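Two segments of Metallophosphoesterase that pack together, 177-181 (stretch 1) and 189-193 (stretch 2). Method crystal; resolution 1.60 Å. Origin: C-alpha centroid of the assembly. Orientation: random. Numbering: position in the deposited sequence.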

# COMPACT_ATOMS: atom_id res chain seq x y z
N GLY A 177 -5.85 -11.49 1.73
CA GLY A 177 -7.01 -11.85 2.53
C GLY A 177 -7.17 -13.37 2.50
O GLY A 177 -6.20 -14.10 2.23
N GLU A 178 -8.40 -13.82 2.75
CA GLU A 178 -8.70 -15.26 2.63
C GLU A 178 -10.00 -15.56 1.92
O GLU A 178 -10.82 -14.68 1.64
CB GLU A 178 -8.65 -15.97 3.99
CG GLU A 178 -9.81 -15.66 4.90
CD GLU A 178 -9.56 -16.10 6.35
OE1 GLU A 178 -10.50 -16.00 7.16
OE2 GLU A 178 -8.43 -16.57 6.64
N THR A 179 -10.18 -16.83 1.60
CA THR A 179 -11.39 -17.24 0.90
C THR A 179 -12.23 -18.03 1.86
O THR A 179 -11.76 -18.47 2.90
CB THR A 179 -11.08 -18.03 -0.37
OG1 THR A 179 -10.11 -19.03 -0.07
CG2 THR A 179 -10.53 -17.09 -1.46
N THR A 180 -13.50 -18.19 1.51
CA THR A 180 -14.49 -18.69 2.45
C THR A 180 -14.51 -20.20 2.50
O THR A 180 -15.12 -20.76 3.42
CB THR A 180 -15.92 -18.27 2.05
OG1 THR A 180 -16.30 -18.98 0.87
CG2 THR A 180 -16.05 -16.76 1.77
N GLY A 181 -13.86 -20.86 1.52
CA GLY A 181 -13.90 -22.32 1.43
C GLY A 181 -14.95 -22.87 0.47
O GLY A 181 -14.88 -24.04 0.07
N PRO A 189 -13.26 -19.80 -6.09
CA PRO A 189 -13.21 -19.45 -4.67
C PRO A 189 -13.85 -18.09 -4.44
O PRO A 189 -13.89 -17.25 -5.36
CB PRO A 189 -11.71 -19.38 -4.37
CG PRO A 189 -11.07 -20.20 -5.48
CD PRO A 189 -11.90 -19.87 -6.67
N VAL A 190 -14.38 -17.91 -3.23
CA VAL A 190 -15.04 -16.67 -2.82
C VAL A 190 -14.25 -15.92 -1.74
O VAL A 190 -13.85 -16.52 -0.76
CB VAL A 190 -16.41 -17.01 -2.23
CG1 VAL A 190 -17.12 -15.75 -1.79
CG2 VAL A 190 -17.24 -17.74 -3.26
N ARG A 191 -14.04 -14.60 -1.88
CA ARG A 191 -13.30 -13.88 -0.85
C ARG A 191 -14.13 -13.82 0.43
O ARG A 191 -15.33 -13.56 0.39
CB ARG A 191 -12.96 -12.44 -1.28
CG ARG A 191 -11.83 -12.36 -2.28
CD ARG A 191 -11.29 -10.94 -2.42
NE ARG A 191 -10.19 -10.92 -3.37
CZ ARG A 191 -10.33 -10.62 -4.66
NH1 ARG A 191 -11.52 -10.29 -5.14
NH2 ARG A 191 -9.27 -10.64 -5.47
N TYR A 192 -13.47 -13.98 1.57
CA TYR A 192 -14.16 -13.89 2.85
C TYR A 192 -14.23 -12.42 3.26
O TYR A 192 -13.21 -11.70 3.23
CB TYR A 192 -13.37 -14.67 3.89
CG TYR A 192 -13.84 -14.45 5.30
CD1 TYR A 192 -15.18 -14.52 5.63
CD2 TYR A 192 -12.91 -14.15 6.30
CE1 TYR A 192 -15.59 -14.30 6.94
CE2 TYR A 192 -13.30 -13.96 7.60
CZ TYR A 192 -14.63 -13.99 7.91
OH TYR A 192 -15.01 -13.78 9.21
N ASP A 193 -15.45 -11.98 3.61
CA ASP A 193 -15.69 -10.59 4.02
C ASP A 193 -15.38 -10.47 5.50
O ASP A 193 -16.29 -10.49 6.35
CB ASP A 193 -17.15 -10.27 3.81
CG ASP A 193 -17.50 -8.85 4.19
OD1 ASP A 193 -16.63 -8.11 4.73
OD2 ASP A 193 -18.65 -8.51 3.95
O HOH W 1 -10.29 -11.80 3.32
O HOH W 2 -13.78 -19.97 -1.28

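Gly 177 follows the end of a helix and has positive phi, a conformation that favours glycine. It makes no contact with the second stretch.

Glu 178 begins the contact with its backbone. Tyr 192 N donates a hydrogen bond to Glu 178 O at 2.7 Å, and the angle at the hydrogen, 173°, is nearly straight. The same carbonyl oxygen lies 3.6 Å from Arg 191 CA, in a CA-H...O contact. Water 1 bridges the other side of the same pair, where Glu 178 N and Tyr 192 O are too far apart to bond directly: its oxygen accepts from Glu 178 N at 2.8 Å and lies 2.9 Å from Tyr 192 O, within reach for donation. The side chain leaves the backbone sideways, with chi1 p and chi2 t, but its end comes nearer. Glu 178 OE1 reaches 3.2 Å from Tyr 192 CD2, at an oblique angle to the ring. This oxygen is also hydrogen-bonded elsewhere in the structure.

Thr 179 pairs with Arg 191 in an antiparallel bridge. Their CA atoms are 4.2 Å apart. The pair is of the non-hydrogen-bonded kind, so the hydrogen bonds fall to the neighbouring residues. The two side chains diverge, and the CA-to-CB bond of Arg 191 points away from stretch 1. Thr 179 CA makes a CA-H...O contact with Val 190 O at 3.1 Å. Its methyl group packs on the proline, with Thr 179 CG2 3.9 Å from Pro 189 CB.

Thr 180 N donates the second direct hydrogen bond, to Val 190 O at 2.8 Å. Its angle of 143° is more bent than the first. Thr 180 OG1 lies 3.7 Å from Val 190 CB, while Thr 180 CG2 sits 3.6 Å from Tyr 192 CA.

Gly 181 joins through solvent. Water 2 accepts from Val 190 N at 2.9 Å and, weakly, from Gly 181 N at 2.9 Å. The chain turns a corner here.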